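Local coordinates for protein aspartokinase (Clostridium acetobutylicum, PDB 3TVI) that probably catalyses the ATP-dependent phosphorylation of the beta-carboxyl group of L-aspartate, the first step towards threonine and methionine, and carries bound lysine on its ACT regulatory part, at residues V380-K386 with E414-I418; F20-K24 with I123-L128; A135-F141 with Y172-F176; V210-L214 with D271-I276. The contacts are given in a common frame with arbitrary orientation. Numbering follows the deposited sequence.

Contact 1: V380-K386 with E414-I418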
loop_
_atom_site.group_PDB
_atom_site.type_symbol
_atom_site.label_atom_id
_atom_site.label_comp_id
_atom_site.label_asym_id
_atom_site.label_seq_id
_atom_site.Cartn_x
_atom_site.Cartn_y
_atom_site.Cartn_z
ATOM N N VAL B 380 -12.970 13.050 -2.960
ATOM C CA VAL B 380 -13.129 13.121 -1.510
ATOM C C VAL B 380 -14.528 13.590 -1.129
ATOM O O VAL B 380 -15.122 14.427 -1.817
ATOM C CB VAL B 380 -12.090 14.091 -0.906
ATOM C CG1 VAL B 380 -12.180 14.137 0.603
ATOM C CG2 VAL B 380 -10.693 13.674 -1.305
ATOM N N GLY B 381 -15.059 13.042 -0.038
ATOM C CA GLY B 381 -16.343 13.501 0.482
ATOM C C GLY B 381 -16.800 12.670 1.655
ATOM O O GLY B 381 -16.554 11.482 1.677
ATOM N N THR B 382 -17.449 13.280 2.643
ATOM C CA THR B 382 -17.990 12.509 3.770
ATOM C C THR B 382 -19.125 11.612 3.272
ATOM O O THR B 382 -19.185 10.436 3.602
ATOM C CB THR B 382 -18.486 13.413 4.921
ATOM O OG1 THR B 382 -19.284 14.473 4.393
ATOM C CG2 THR B 382 -17.316 14.012 5.699
ATOM N N GLY B 383 -19.990 12.167 2.429
ATOM C CA GLY B 383 -21.136 11.441 1.885
ATOM C C GLY B 383 -20.826 10.256 0.982
ATOM O O GLY B 383 -21.745 9.599 0.490
HETATM N N MSE B 384 -19.548 9.971 0.755
HETATM C CA MSE B 384 -19.159 8.763 0.017
HETATM C C MSE B 384 -18.553 7.770 0.975
HETATM O O MSE B 384 -17.527 7.150 0.678
HETATM C CB MSE B 384 -18.202 9.107 -1.131
HETATM C CG MSE B 384 -17.003 9.951 -0.715
HETATM SE SE MSE B 384 -15.692 10.064 -2.167
HETATM C CE MSE B 384 -15.853 8.226 -2.855
ATOM N N ALA B 385 -19.205 7.596 2.125
ATOM C CA ALA B 385 -18.612 6.890 3.262
ATOM C C ALA B 385 -19.675 6.288 4.171
ATOM O O ALA B 385 -19.922 6.837 5.243
ATOM C CB ALA B 385 -17.758 7.854 4.067
ATOM N N LYS B 386 -20.303 5.176 3.782
ATOM C CA LYS B 386 -19.981 4.430 2.562
ATOM C C LYS B 386 -21.245 4.196 1.726
ATOM O O LYS B 386 -22.048 3.321 2.009
ATOM C CB LYS B 386 -19.249 3.119 2.883
ATOM C CG LYS B 386 -19.156 2.750 4.362
ATOM C CD LYS B 386 -20.463 2.222 4.938
ATOM C CE LYS B 386 -20.230 1.507 6.260
ATOM N NZ LYS B 386 -19.548 2.381 7.253
ATOM N N GLU B 414 -12.448 6.193 4.836
ATOM C CA GLU B 414 -13.883 6.076 4.600
ATOM C C GLU B 414 -14.463 7.157 3.675
ATOM O O GLU B 414 -15.486 6.938 3.036
ATOM C CB GLU B 414 -14.637 6.078 5.935
ATOM C CG GLU B 414 -14.401 4.834 6.792
ATOM C CD GLU B 414 -15.666 4.344 7.491
ATOM O OE1 GLU B 414 -16.204 5.070 8.363
ATOM O OE2 GLU B 414 -16.115 3.222 7.163
ATOM N N ILE B 415 -13.805 8.307 3.587
ATOM C CA ILE B 415 -14.341 9.448 2.848
ATOM C C ILE B 415 -13.546 9.745 1.571
ATOM O O ILE B 415 -13.437 10.904 1.159
ATOM C CB ILE B 415 -14.371 10.709 3.746
ATOM C CG1 ILE B 415 -12.979 11.034 4.294
ATOM C CG2 ILE B 415 -15.338 10.517 4.905
ATOM C CD1 ILE B 415 -12.853 12.466 4.761
ATOM N N ASN B 416 -13.020 8.710 0.917
ATOM C CA ASN B 416 -11.999 8.934 -0.103
ATOM C C ASN B 416 -11.677 7.738 -1.001
ATOM O O ASN B 416 -11.203 6.715 -0.523
ATOM C CB ASN B 416 -10.740 9.403 0.634
ATOM C CG ASN B 416 -9.480 9.246 -0.177
ATOM O OD1 ASN B 416 -9.308 9.890 -1.206
ATOM N ND2 ASN B 416 -8.571 8.411 0.305
ATOM N N VAL B 417 -11.932 7.875 -2.301
ATOM C CA VAL B 417 -11.429 6.907 -3.290
ATOM C C VAL B 417 -10.330 7.527 -4.145
ATOM O O VAL B 417 -10.508 8.612 -4.717
ATOM C CB VAL B 417 -12.512 6.376 -4.249
ATOM C CG1 VAL B 417 -11.888 5.427 -5.261
ATOM C CG2 VAL B 417 -13.605 5.670 -3.475
ATOM N N ILE B 418 -9.206 6.818 -4.239
ATOM C CA ILE B 418 -8.081 7.251 -5.042
ATOM C C ILE B 418 -7.937 6.325 -6.237
ATOM O O ILE B 418 -7.967 5.102 -6.111
ATOM C CB ILE B 418 -6.776 7.239 -4.243
ATOM C CG1 ILE B 418 -6.906 8.115 -2.998
ATOM C CG2 ILE B 418 -5.631 7.731 -5.112
ATOM C CD1 ILE B 418 -6.406 7.417 -1.749
#

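Contact 2: F20-K24 with I123-L128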
loop_
_atom_site.group_PDB
_atom_site.type_symbol
_atom_site.label_atom_id
_atom_site.label_comp_id
_atom_site.label_asym_id
_atom_site.label_seq_id
_atom_site.Cartn_x
_atom_site.Cartn_y
_atom_site.Cartn_z
ATOM N N PHE B 20 -4.845 47.753 2.140
ATOM C CA PHE B 20 -5.205 48.194 3.482
ATOM C C PHE B 20 -6.588 48.842 3.498
ATOM O O PHE B 20 -7.360 48.631 4.431
ATOM C CB PHE B 20 -4.200 49.203 4.016
ATOM C CG PHE B 20 -2.973 48.595 4.628
ATOM C CD1 PHE B 20 -2.772 48.642 5.999
ATOM C CD2 PHE B 20 -2.000 48.032 3.836
ATOM C CE1 PHE B 20 -1.632 48.123 6.568
ATOM C CE2 PHE B 20 -0.853 47.511 4.394
ATOM C CZ PHE B 20 -0.669 47.555 5.763
ATOM N N LYS B 21 -6.905 49.637 2.481
ATOM C CA LYS B 21 -8.233 50.239 2.412
ATOM C C LYS B 21 -9.261 49.136 2.325
ATOM O O LYS B 21 -10.325 49.246 2.917
ATOM C CB LYS B 21 -8.371 51.186 1.227
ATOM C CG LYS B 21 -7.435 52.379 1.307
ATOM C CD LYS B 21 -7.743 53.426 0.250
ATOM C CE LYS B 21 -6.777 54.584 0.354
ATOM N NZ LYS B 21 -7.253 55.754 -0.425
ATOM N N LYS B 22 -8.933 48.060 1.609
ATOM C CA LYS B 22 -9.845 46.918 1.495
ATOM C C LYS B 22 -10.032 46.302 2.865
ATOM O O LYS B 22 -11.146 45.950 3.232
ATOM C CB LYS B 22 -9.351 45.867 0.488
ATOM C CG LYS B 22 -9.001 46.456 -0.862
ATOM C CD LYS B 22 -8.859 45.423 -1.962
ATOM C CE LYS B 22 -8.586 46.104 -3.296
ATOM N NZ LYS B 22 -7.577 45.389 -4.118
ATOM N N VAL B 23 -8.946 46.206 3.624
ATOM C CA VAL B 23 -9.017 45.640 4.958
ATOM C C VAL B 23 -9.872 46.519 5.868
ATOM O O VAL B 23 -10.753 46.018 6.573
ATOM C CB VAL B 23 -7.634 45.423 5.594
ATOM C CG1 VAL B 23 -7.807 44.889 7.000
ATOM C CG2 VAL B 23 -6.797 44.459 4.764
ATOM N N LYS B 24 -9.646 47.826 5.844
ATOM C CA LYS B 24 -10.495 48.722 6.630
ATOM C C LYS B 24 -11.963 48.526 6.228
ATOM O O LYS B 24 -12.838 48.409 7.073
ATOM C CB LYS B 24 -10.065 50.181 6.480
ATOM C CG LYS B 24 -10.943 51.135 7.270
ATOM C CD LYS B 24 -10.303 52.509 7.442
ATOM C CE LYS B 24 -10.841 53.247 8.661
ATOM N NZ LYS B 24 -12.316 53.416 8.591
ATOM N N ILE B 123 0.567 49.763 12.752
ATOM C CA ILE B 123 -0.074 50.609 11.748
ATOM C C ILE B 123 -1.576 50.373 11.734
ATOM O O ILE B 123 -2.363 51.320 11.728
ATOM C CB ILE B 123 0.463 50.320 10.333
ATOM C CG1 ILE B 123 1.913 50.767 10.205
ATOM C CG2 ILE B 123 -0.378 51.023 9.280
ATOM C CD1 ILE B 123 2.547 50.355 8.900
ATOM N N LEU B 124 -1.960 49.101 11.712
ATOM C CA LEU B 124 -3.366 48.729 11.666
ATOM C C LEU B 124 -4.130 49.121 12.916
ATOM O O LEU B 124 -5.296 49.466 12.829
ATOM C CB LEU B 124 -3.535 47.223 11.449
ATOM C CG LEU B 124 -3.567 46.700 10.012
ATOM C CD1 LEU B 124 -4.533 45.518 9.914
ATOM C CD2 LEU B 124 -3.968 47.793 9.026
ATOM N N ALA B 125 -3.493 49.055 14.076
ATOM C CA ALA B 125 -4.167 49.459 15.303
ATOM C C ALA B 125 -4.571 50.931 15.193
ATOM O O ALA B 125 -5.664 51.321 15.606
ATOM C CB ALA B 125 -3.279 49.224 16.519
ATOM N N LYS B 126 -3.693 51.741 14.610
ATOM C CA LYS B 126 -3.981 53.157 14.439
ATOM C C LYS B 126 -5.041 53.325 13.375
ATOM O O LYS B 126 -6.062 53.962 13.610
ATOM C CB LYS B 126 -2.720 53.933 14.049
ATOM C CG LYS B 126 -2.829 55.433 14.248
ATOM C CD LYS B 126 -2.847 55.819 15.720
ATOM C CE LYS B 126 -3.523 57.169 15.932
ATOM N NZ LYS B 126 -3.955 57.380 17.344
ATOM N N TYR B 127 -4.801 52.712 12.221
ATOM C CA TYR B 127 -5.638 52.894 11.041
ATOM C C TYR B 127 -7.061 52.418 11.236
ATOM O O TYR B 127 -7.991 52.980 10.641
ATOM C CB TYR B 127 -5.021 52.150 9.864
ATOM C CG TYR B 127 -5.714 52.349 8.533
ATOM C CD1 TYR B 127 -6.121 51.263 7.777
ATOM C CD2 TYR B 127 -5.934 53.610 8.022
ATOM C CE1 TYR B 127 -6.732 51.434 6.550
ATOM C CE2 TYR B 127 -6.550 53.793 6.800
ATOM C CZ TYR B 127 -6.946 52.702 6.071
ATOM O OH TYR B 127 -7.558 52.872 4.855
ATOM N N LEU B 128 -7.221 51.384 12.059
ATOM C CA LEU B 128 -8.535 50.793 12.337
ATOM C C LEU B 128 -9.045 51.176 13.718
ATOM O O LEU B 128 -10.051 50.635 14.180
ATOM C CB LEU B 128 -8.473 49.266 12.229
ATOM C CG LEU B 128 -7.933 48.729 10.902
ATOM C CD1 LEU B 128 -7.701 47.225 10.968
ATOM C CD2 LEU B 128 -8.879 49.095 9.770
#

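Contact 3: A135-F141 with Y172-F176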
loop_
_atom_site.group_PDB
_atom_site.type_symbol
_atom_site.label_atom_id
_atom_site.label_comp_id
_atom_site.label_asym_id
_atom_site.label_seq_id
_atom_site.Cartn_x
_atom_site.Cartn_y
_atom_site.Cartn_z
ATOM N N ALA B 135 2.164 40.497 20.332
ATOM C CA ALA B 135 2.030 39.050 20.425
ATOM C C ALA B 135 2.785 38.536 21.636
ATOM O O ALA B 135 2.285 37.684 22.374
ATOM C CB ALA B 135 2.575 38.396 19.171
ATOM N N ALA B 136 3.982 39.085 21.846
ATOM C CA ALA B 136 4.889 38.645 22.907
ATOM C C ALA B 136 4.275 38.745 24.286
ATOM O O ALA B 136 4.774 38.124 25.215
ATOM C CB ALA B 136 6.187 39.437 22.859
ATOM N N GLU B 137 3.208 39.529 24.417
ATOM C CA GLU B 137 2.460 39.658 25.678
ATOM C C GLU B 137 1.390 38.582 25.881
ATOM O O GLU B 137 0.987 38.304 27.011
ATOM C CB GLU B 137 1.778 41.024 25.741
ATOM C CG GLU B 137 2.732 42.166 26.000
ATOM C CD GLU B 137 3.077 42.270 27.459
ATOM O OE1 GLU B 137 2.239 42.796 28.227
ATOM O OE2 GLU B 137 4.182 41.821 27.832
ATOM N N VAL B 138 0.933 37.977 24.794
ATOM C CA VAL B 138 -0.289 37.182 24.836
ATOM C C VAL B 138 -0.131 35.718 24.346
ATOM O O VAL B 138 -0.939 34.851 24.688
ATOM C CB VAL B 138 -1.389 37.952 24.072
ATOM C CG1 VAL B 138 -1.174 37.852 22.568
ATOM C CG2 VAL B 138 -2.765 37.470 24.483
ATOM N N ILE B 139 0.923 35.448 23.577
ATOM C CA ILE B 139 1.234 34.110 23.088
ATOM C C ILE B 139 2.557 33.657 23.684
ATOM O O ILE B 139 3.541 34.398 23.630
ATOM C CB ILE B 139 1.368 34.126 21.560
ATOM C CG1 ILE B 139 -0.004 34.371 20.934
ATOM C CG2 ILE B 139 1.978 32.829 21.052
ATOM C CD1 ILE B 139 0.007 34.459 19.425
ATOM N N PHE B 140 2.586 32.447 24.245
ATOM C CA PHE B 140 3.783 31.940 24.931
ATOM C C PHE B 140 4.185 30.516 24.539
ATOM O O PHE B 140 3.331 29.666 24.280
ATOM C CB PHE B 140 3.584 32.006 26.441
ATOM C CG PHE B 140 3.571 33.400 26.979
ATOM C CD1 PHE B 140 2.377 34.011 27.337
ATOM C CD2 PHE B 140 4.752 34.110 27.109
ATOM C CE1 PHE B 140 2.362 35.306 27.827
ATOM C CE2 PHE B 140 4.748 35.402 27.599
ATOM C CZ PHE B 140 3.550 36.001 27.955
ATOM N N PHE B 141 5.498 30.279 24.508
ATOM C CA PHE B 141 6.071 28.957 24.271
ATOM C C PHE B 141 6.646 28.403 25.572
ATOM O O PHE B 141 6.660 29.096 26.589
ATOM C CB PHE B 141 7.163 29.036 23.201
ATOM C CG PHE B 141 6.652 29.430 21.838
ATOM C CD1 PHE B 141 6.746 30.740 21.396
ATOM C CD2 PHE B 141 6.075 28.489 20.998
ATOM C CE1 PHE B 141 6.276 31.103 20.149
ATOM C CE2 PHE B 141 5.599 28.847 19.751
ATOM C CZ PHE B 141 5.701 30.157 19.324
ATOM N N TYR B 172 4.535 35.276 15.714
ATOM C CA TYR B 172 5.485 35.059 16.792
ATOM C C TYR B 172 4.847 35.147 18.167
ATOM O O TYR B 172 3.661 35.443 18.294
ATOM C CB TYR B 172 6.601 36.095 16.706
ATOM C CG TYR B 172 6.168 37.487 17.094
ATOM C CD1 TYR B 172 6.331 37.948 18.390
ATOM C CD2 TYR B 172 5.584 38.340 16.165
ATOM C CE1 TYR B 172 5.924 39.221 18.750
ATOM C CE2 TYR B 172 5.183 39.619 16.517
ATOM C CZ TYR B 172 5.354 40.050 17.808
ATOM O OH TYR B 172 4.953 41.312 18.153
ATOM N N GLY B 173 5.660 34.884 19.187
ATOM C CA GLY B 173 5.264 34.985 20.595
ATOM C C GLY B 173 6.511 35.014 21.469
ATOM O O GLY B 173 7.618 35.205 20.964
ATOM N N SER B 174 6.362 34.818 22.773
ATOM C CA SER B 174 7.525 34.849 23.660
ATOM C C SER B 174 8.002 33.438 23.991
ATOM O O SER B 174 7.188 32.550 24.229
ATOM C CB SER B 174 7.207 35.626 24.939
ATOM O OG SER B 174 7.174 37.028 24.688
ATOM N N SER B 175 9.318 33.238 23.994
ATOM C CA SER B 175 9.912 31.964 24.406
ATOM C C SER B 175 9.822 31.819 25.916
ATOM O O SER B 175 9.572 32.800 26.624
ATOM C CB SER B 175 11.380 31.883 23.980
ATOM O OG SER B 175 12.128 32.977 24.489
ATOM N N PHE B 176 10.042 30.599 26.406
ATOM C CA PHE B 176 10.069 30.326 27.850
ATOM C C PHE B 176 10.890 31.372 28.588
ATOM O O PHE B 176 10.455 31.895 29.608
ATOM C CB PHE B 176 10.647 28.941 28.130
ATOM C CG PHE B 176 10.616 28.555 29.579
ATOM C CD1 PHE B 176 9.404 28.331 30.222
ATOM C CD2 PHE B 176 11.791 28.413 30.304
ATOM C CE1 PHE B 176 9.363 27.976 31.563
ATOM C CE2 PHE B 176 11.758 28.057 31.645
ATOM C CZ PHE B 176 10.542 27.838 32.276
#

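Contact 4: V210-L214 with D271-I276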
loop_
_atom_site.group_PDB
_atom_site.type_symbol
_atom_site.label_atom_id
_atom_site.label_comp_id
_atom_site.label_asym_id
_atom_site.label_seq_id
_atom_site.Cartn_x
_atom_site.Cartn_y
_atom_site.Cartn_z
ATOM N N VAL B 210 -8.489 34.539 -2.701
ATOM C CA VAL B 210 -9.332 33.606 -3.460
ATOM C C VAL B 210 -10.642 33.364 -2.712
ATOM O O VAL B 210 -10.642 33.206 -1.488
ATOM C CB VAL B 210 -8.638 32.251 -3.672
ATOM C CG1 VAL B 210 -7.306 32.440 -4.377
ATOM C CG2 VAL B 210 -8.455 31.532 -2.345
ATOM N N SER B 211 -11.752 33.322 -3.448
ATOM C CA SER B 211 -13.082 33.200 -2.845
ATOM C C SER B 211 -13.396 31.777 -2.351
ATOM O O SER B 211 -14.308 31.115 -2.843
ATOM C CB SER B 211 -14.128 33.669 -3.845
ATOM O OG SER B 211 -13.823 34.974 -4.274
ATOM N N GLY B 212 -12.648 31.325 -1.354
ATOM C CA GLY B 212 -12.781 29.962 -0.868
ATOM C C GLY B 212 -11.906 28.990 -1.636
ATOM O O GLY B 212 -10.961 29.390 -2.312
ATOM N N PHE B 213 -12.217 27.704 -1.495
ATOM C CA PHE B 213 -11.617 26.635 -2.283
ATOM C C PHE B 213 -12.603 26.174 -3.346
ATOM O O PHE B 213 -13.817 26.293 -3.173
ATOM C CB PHE B 213 -11.281 25.452 -1.379
ATOM C CG PHE B 213 -10.463 25.820 -0.177
ATOM C CD1 PHE B 213 -9.271 26.521 -0.321
ATOM C CD2 PHE B 213 -10.876 25.462 1.096
ATOM C CE1 PHE B 213 -8.511 26.863 0.783
ATOM C CE2 PHE B 213 -10.122 25.799 2.207
ATOM C CZ PHE B 213 -8.938 26.495 2.050
ATOM N N LEU B 214 -12.092 25.630 -4.440
ATOM C CA LEU B 214 -12.974 25.123 -5.490
ATOM C C LEU B 214 -13.102 23.606 -5.438
ATOM O O LEU B 214 -12.237 22.909 -4.909
ATOM C CB LEU B 214 -12.465 25.544 -6.867
ATOM C CG LEU B 214 -12.499 27.037 -7.184
ATOM C CD1 LEU B 214 -11.794 27.249 -8.507
ATOM C CD2 LEU B 214 -13.925 27.561 -7.223
ATOM N N ASP B 271 -18.493 37.604 -2.082
ATOM C CA ASP B 271 -18.314 36.169 -2.338
ATOM C C ASP B 271 -18.299 35.411 -1.016
ATOM O O ASP B 271 -17.487 35.735 -0.127
ATOM C CB ASP B 271 -17.002 35.872 -3.085
ATOM C CG ASP B 271 -17.104 36.089 -4.586
ATOM O OD1 ASP B 271 -18.152 36.576 -5.062
ATOM O OD2 ASP B 271 -16.124 35.765 -5.299
ATOM N N PRO B 272 -19.195 34.409 -0.878
ATOM C CA PRO B 272 -19.217 33.635 0.351
ATOM C C PRO B 272 -18.054 32.681 0.352
ATOM O O PRO B 272 -17.529 32.330 -0.709
ATOM C CB PRO B 272 -20.548 32.886 0.288
ATOM C CG PRO B 272 -20.998 32.952 -1.137
ATOM C CD PRO B 272 -20.042 33.798 -1.917
ATOM N N GLY B 273 -17.620 32.275 1.528
ATOM C CA GLY B 273 -16.453 31.420 1.583
ATOM C C GLY B 273 -16.735 29.943 1.412
ATOM O O GLY B 273 -17.862 29.509 1.185
ATOM N N THR B 274 -15.676 29.168 1.509
ATOM C CA THR B 274 -15.823 27.811 1.934
ATOM C C THR B 274 -15.714 27.917 3.444
ATOM O O THR B 274 -15.048 28.815 3.964
ATOM C CB THR B 274 -14.760 26.902 1.321
ATOM O OG1 THR B 274 -13.468 27.313 1.765
ATOM C CG2 THR B 274 -14.836 26.987 -0.198
ATOM N N LEU B 275 -16.399 27.020 4.139
ATOM C CA LEU B 275 -16.623 27.156 5.564
ATOM C C LEU B 275 -16.142 25.880 6.261
ATOM O O LEU B 275 -16.865 24.886 6.335
ATOM C CB LEU B 275 -18.116 27.419 5.798
ATOM C CG LEU B 275 -18.576 28.007 7.131
ATOM C CD1 LEU B 275 -17.686 29.165 7.552
ATOM C CD2 LEU B 275 -20.025 28.454 7.036
ATOM N N ILE B 276 -14.911 25.910 6.761
ATOM C CA ILE B 276 -14.258 24.707 7.263
ATOM C C ILE B 276 -14.784 24.381 8.654
ATOM O O ILE B 276 -14.436 25.048 9.627
ATOM C CB ILE B 276 -12.729 24.859 7.309
ATOM C CG1 ILE B 276 -12.187 25.280 5.931
ATOM C CG2 ILE B 276 -12.087 23.563 7.781
ATOM C CD1 ILE B 276 -10.773 25.830 5.937
#

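Contact 1: V380-K386 with E414-I418
Two polar links tie these segments together. The backbone one is the stronger: G381 N donates to I415 O over 2.9 Å, almost in line, with an angle at the hydrogen of 172°. The same oxygen takes a CA-H...O contact from V380 CA at 3.5 Å. At the other end, where the chain is exposed, K386 NZ sits 3.5 Å from E414 OE2, a long salt bridge. V380 and N416 form an antiparallel non-hydrogen-bonded pair, CA to CA 4.6 Å, and their side chains lie on the same face of the sheet. Past this pair the 380-386 chain leaves strand geometry and folds over I415. The CG2 of I415 lies 3.5 Å from T382 CA and 3.7 Å from A385 CB. Selenomethionine M384 stretches along the partner chain until its CE meets V417 CG2 at 3.5 Å. The contact joins the loop running from strand 367-380 to helix 390-400 with the start of strand 416-422, in the helix-backed antiparallel sheet of an ACT domain. Helix 232-240 of the kinase region packs on V380, I415 and N416, and its E234 accepts a hydrogen bond from T382 N; M384 and V417 meet helix 390-400 through I390 and I394.

Contact 2: F20-K24 with I123-L128
This is a helix-helix contact between the N-terminal helix 17-28 and the C-terminal end of helix 109-127, in the amino acid kinase part of the chain. The short segments cross at -53° with their axes 11.4 Å apart, a wide spacing that large side chains fill; no hydrogen bond passes between them. F20 reaches across, its CD1 3.4 Å from L124 CD2 and its CE1 4.2 Å from I123 CG2. Y127 lays its ring along helix 17-28: CE1 is 3.6 Å from F20 O, which lies near the ring plane, and K24 CD sits over one face, 4.0 Å from the centroid, in a CH-pi contact. The aliphatic part of K24 thus serves the packing, while its NZ makes a salt bridge with D28. Where the second helix ends, L128 turns its CD2 to within 3.6 Å of K24 CA. F20 also meets I82 of helix 69-85. V23, 4.4 Å from L124 CD1 through its CG1, lies beside F9, a predicted ATP-binding residue. L124 packs on V167 of strand 166-167 in the large mixed sheet, and helices layered on such a sheet make the alpha/beta/alpha sandwich of amino acid kinases.

Contact 3: A135-F141 with Y172-F176
Look first at Y172. Its chi1 is p (72°), and although its CA-to-CB bond points away from 135-141, the ring folds back beneath the start of that segment. A135 CB then lies over one face, 3.6 Å from the ring centroid and 20° off the normal, a CH-pi contact. The phenol hydroxyl is hydrogen-bonded to D134, while R115 makes a cation-pi contact with the ring.

S174, with chi1 m, brings its OG to A136 O and donates a 2.7 Å hydrogen bond. On the backbone, S174 N gives to I139 O at 3.0 Å and F141 N gives to S174 O at 2.8 Å, so both turn to the same neighbour, 139-141, and flank F140 in a single bridge. Both phenylalanines take chi1 m: F140 CD2 meets S174 CB at 3.6 Å, whereas F141 brings its ring edge to the backbone of 173-175. A side chain on G173 would run into I139 CG2, so glycine fits here.

In the kinase region, the contact sets the loop between strand 131-132 and helix 149-159 against strand 172-174, which pairs antiparallel with 180-182 through G173 and K181. The side chain of Y172 is about 5 Å from that of E117, predicted to bind substrate. Three hydrogen bonds through S174 thus fix loop against strand, with Y172 and F141 adding apolar packing at the ends.

Contact 4: V210-L214 with D271-I276
Neither backbone pairs with the other by hydrogen bonds; the nearest CA atoms are those of G212 and G273, 4.6 Å apart. The 210-214 chain bends at S211, the centre of an inverse gamma turn closed by G212 N on V210 O at 2.8 Å. G212 then takes phi/psi of 88/-163, where a CB would jam against the carbonyl oxygen of S211 and would also strike T274 CG2, so the position calls for glycine. Extended backbone leads from D271 through P272 and G273 into strand 274-277.

The one hydrogen bond across the contact comes from side chains: S211 OG donates to D271 OD2 at 2.6 Å, and is also hydrogen-bonded to N265. T274 points its side chain at the first segment, setting CG2 3.7 Å from G212 CA and only 3.0 Å from F213 N, while its OG1 is 3.3 Å from F213 CD2. F213 goes on to I276, CE2 to CD1 3.8 Å, with that methyl at the ring edge.

The contact therefore lays the loop after strand 203-208 against strand 274-277; T208, at the end of the former, and the following D209 are predicted to bind ATP. Strand 274-277 is hydrogen-bonded to strand 261-265 through T274 with I263 and I276 with I261; F213, T274 and I276 pack on I263, and I276 also reaches Y232 and L235 of helix 232-240.

In the fold
From the N terminus, helix 17-28 waits about a hundred residues before contact 2 closes on it, joining the first part of the kinase region to the end of helix 109-127. Contact 3 follows, closing a shorter excursion through helix 149-159 onto strand 172-174. Contact 4 brings the loop after strand 203-208 to strand 274-277 in the large mixed sheet, and contact 1 closes last, across helix 390-400 in the ACT region. All four are in series, none nested or crossing. Helix 232-240 lies beside both contacts 4 and 1, whose nearest atoms are about 9 Å apart, whereas contacts 2 and 3 are on the opposite side of the chain's centre from contact 1.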